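Local structure of superoxide dismutase (Methanothermobacter thermautotrophicus, 1MA1) at residues Tyr105-Phe110 with Asp142-Ile146. The protein destroys toxic superoxide radicals, converting them to hydrogen peroxide and oxygen at an iron ion, one per subunit, as a homotetramer. Residues are numbered along the deposited sequence.
Sequences YIEKDF and DRLFI
This is a buried helix-on-strand contact in the alpha/beta C-terminal domain of an iron superoxide dismutase, away from the iron site. The last turns of helix 100-110 cross the start of strand 143-150, outermost in this chain's antiparallel sheet. The axes of the two short segments approach to 8.0 Å at a signed crossing angle of -76°, and Asp109 lies opposite Arg143 (CA to CA 6.3 Å). Asp142 has left-handed backbone angles (phi/psi 62/46) and forms a G1 beta bulge with Arg143, both facing Cys138, where the hairpin of strands 131-138 and 143-150 turns back. Residues 143-146 are extended; 105-110 is helical. Tyr105, Asp109 and Phe110 all have chi1 m. The CA-to-CB bond of Leu144 (mt) points toward the helix. Its CD1 lies 3.6 Å from Tyr105 CB and 3.7 Å from Ile106 CG1, and its CB 3.9 Å from Phe110 CE1. Phe110 CE2 meets Ile146 CD1 at 3.8 Å. Polar bonds gather around Asp142 to Leu144. Leu144 N donates an almost linear hydrogen bond to Asp109 OD2 (2.8 Å). Lys108 NZ donates to Asp142 O (2.9 Å) and, within the helix, forms a salt bridge with Asp109 OD1 (2.6 Å). Tyr105 OH donates to Asp142 OD1 (2.7 Å), which also bonds Tyr137. A water joins Asp109 OD1 (3.0 Å) to Arg143 NE (3.1 Å). Arg143 forms a salt bridge with Asp53 of the second subunit, so the contact borders a subunit interface. Helix 113-125 packs against Ile106, Phe110 and Ile146, while strand 131-138 pairs antiparallel with strand 143-150 and its Leu135 touches Leu144 and Ile146.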
loop_
_atom_site.group_PDB
_atom_site.type_symbol
_atom_site.label_atom_id
_atom_site.label_comp_id
_atom_site.label_asym_id
_atom_site.label_seq_id
_atom_site.Cartn_x
_atom_site.Cartn_y
_atom_site.Cartn_z
ATOM N N TYR A 105 -8.196 -9.119 30.101
ATOM C CA TYR A 105 -7.676 -9.494 28.794
ATOM C C TYR A 105 -6.335 -8.865 28.487
ATOM O O TYR A 105 -5.479 -9.511 27.898
ATOM C CB TYR A 105 -8.661 -9.144 27.692
ATOM C CG TYR A 105 -9.656 -10.239 27.422
ATOM C CD1 TYR A 105 -10.816 -10.358 28.169
ATOM C CD2 TYR A 105 -9.419 -11.182 26.424
ATOM C CE1 TYR A 105 -11.728 -11.396 27.927
ATOM C CE2 TYR A 105 -10.314 -12.217 26.180
ATOM C CZ TYR A 105 -11.466 -12.316 26.932
ATOM O OH TYR A 105 -12.359 -13.325 26.675
ATOM N N ILE A 106 -6.136 -7.615 28.884
ATOM C CA ILE A 106 -4.854 -6.977 28.638
ATOM C C ILE A 106 -3.747 -7.707 29.394
ATOM O O ILE A 106 -2.637 -7.882 28.883
ATOM C CB ILE A 106 -4.870 -5.491 29.044
ATOM C CG1 ILE A 106 -5.674 -4.694 28.012
ATOM C CG2 ILE A 106 -3.445 -4.960 29.154
ATOM C CD1 ILE A 106 -5.807 -3.217 28.296
ATOM N N GLU A 107 -4.060 -8.156 30.605
ATOM C CA GLU A 107 -3.135 -8.984 31.360
ATOM C C GLU A 107 -2.778 -10.278 30.677
ATOM O O GLU A 107 -1.594 -10.596 30.549
ATOM C CB GLU A 107 -3.701 -9.311 32.728
ATOM C CG GLU A 107 -3.219 -8.371 33.796
ATOM C CD GLU A 107 -3.339 -8.983 35.174
ATOM O OE1 GLU A 107 -4.481 -9.308 35.588
ATOM O OE2 GLU A 107 -2.288 -9.145 35.838
ATOM N N LYS A 108 -3.792 -11.041 30.270
ATOM C CA LYS A 108 -3.538 -12.395 29.799
ATOM C C LYS A 108 -2.905 -12.358 28.410
ATOM O O LYS A 108 -2.095 -13.219 28.079
ATOM C CB LYS A 108 -4.821 -13.232 29.772
ATOM C CG LYS A 108 -5.641 -13.144 28.493
ATOM C CD LYS A 108 -6.567 -14.361 28.358
ATOM C CE LYS A 108 -7.466 -14.252 27.124
ATOM N NZ LYS A 108 -6.691 -14.118 25.858
ATOM N N ASP A 109 -3.254 -11.355 27.610
ATOM C CA ASP A 109 -2.724 -11.265 26.266
ATOM C C ASP A 109 -1.391 -10.552 26.205
ATOM O O ASP A 109 -0.550 -10.877 25.366
ATOM C CB ASP A 109 -3.733 -10.584 25.324
ATOM C CG ASP A 109 -4.943 -11.469 25.028
ATOM O OD1 ASP A 109 -4.770 -12.705 24.882
ATOM O OD2 ASP A 109 -6.064 -10.936 24.924
ATOM N N PHE A 110 -1.175 -9.585 27.087
ATOM C CA PHE A 110 0.081 -8.832 27.048
ATOM C C PHE A 110 0.989 -9.069 28.249
ATOM O O PHE A 110 2.142 -8.670 28.232
ATOM C CB PHE A 110 -0.198 -7.343 26.911
ATOM C CG PHE A 110 -0.903 -6.977 25.644
ATOM C CD1 PHE A 110 -2.288 -6.925 25.594
ATOM C CD2 PHE A 110 -0.178 -6.676 24.496
ATOM C CE1 PHE A 110 -2.957 -6.569 24.405
ATOM C CE2 PHE A 110 -0.824 -6.319 23.294
ATOM C CZ PHE A 110 -2.220 -6.265 23.249
ATOM N N ASP A 142 -9.848 -15.601 20.764
ATOM C CA ASP A 142 -10.151 -14.968 22.054
ATOM C C ASP A 142 -8.973 -14.120 22.566
ATOM O O ASP A 142 -8.604 -14.200 23.735
ATOM C CB ASP A 142 -10.519 -16.057 23.065
ATOM C CG ASP A 142 -11.048 -15.503 24.372
ATOM O OD1 ASP A 142 -11.939 -14.616 24.362
ATOM O OD2 ASP A 142 -10.575 -15.982 25.422
ATOM N N ARG A 143 -8.396 -13.318 21.668
ATOM C CA ARG A 143 -7.190 -12.552 21.953
ATOM C C ARG A 143 -7.376 -11.093 21.518
ATOM O O ARG A 143 -7.969 -10.824 20.465
ATOM C CB ARG A 143 -5.986 -13.179 21.229
ATOM C CG ARG A 143 -5.831 -14.663 21.533
ATOM C CD ARG A 143 -4.825 -15.385 20.644
ATOM N NE ARG A 143 -3.477 -15.090 21.083
ATOM C CZ ARG A 143 -2.523 -15.991 21.273
ATOM N NH1 ARG A 143 -2.745 -17.281 21.064
ATOM N NH2 ARG A 143 -1.335 -15.590 21.687
ATOM N N LEU A 144 -6.887 -10.157 22.331
ATOM C CA LEU A 144 -6.720 -8.780 21.888
ATOM C C LEU A 144 -5.596 -8.692 20.874
ATOM O O LEU A 144 -4.519 -9.243 21.088
ATOM C CB LEU A 144 -6.413 -7.855 23.072
ATOM C CG LEU A 144 -7.529 -7.676 24.121
ATOM C CD1 LEU A 144 -6.963 -6.968 25.345
ATOM C CD2 LEU A 144 -8.734 -6.905 23.511
ATOM N N PHE A 145 -5.854 -8.008 19.764
ATOM C CA PHE A 145 -4.839 -7.707 18.748
ATOM C C PHE A 145 -4.622 -6.200 18.683
ATOM O O PHE A 145 -5.553 -5.417 18.852
ATOM C CB PHE A 145 -5.290 -8.176 17.357
ATOM C CG PHE A 145 -5.269 -9.668 17.160
ATOM C CD1 PHE A 145 -5.879 -10.236 16.046
ATOM C CD2 PHE A 145 -4.627 -10.504 18.069
ATOM C CE1 PHE A 145 -5.854 -11.613 15.837
ATOM C CE2 PHE A 145 -4.592 -11.899 17.870
ATOM C CZ PHE A 145 -5.206 -12.450 16.753
ATOM N N ILE A 146 -3.392 -5.796 18.409
ATOM C CA ILE A 146 -3.146 -4.435 17.951
ATOM C C ILE A 146 -2.956 -4.433 16.429
ATOM O O ILE A 146 -2.282 -5.305 15.876
ATOM C CB ILE A 146 -1.892 -3.849 18.653
ATOM C CG1 ILE A 146 -2.079 -3.920 20.174
ATOM C CG2 ILE A 146 -1.635 -2.408 18.184
ATOM C CD1 ILE A 146 -0.912 -3.339 20.974
HETATM O O HOH W 1 -2.638 -12.729 22.828
#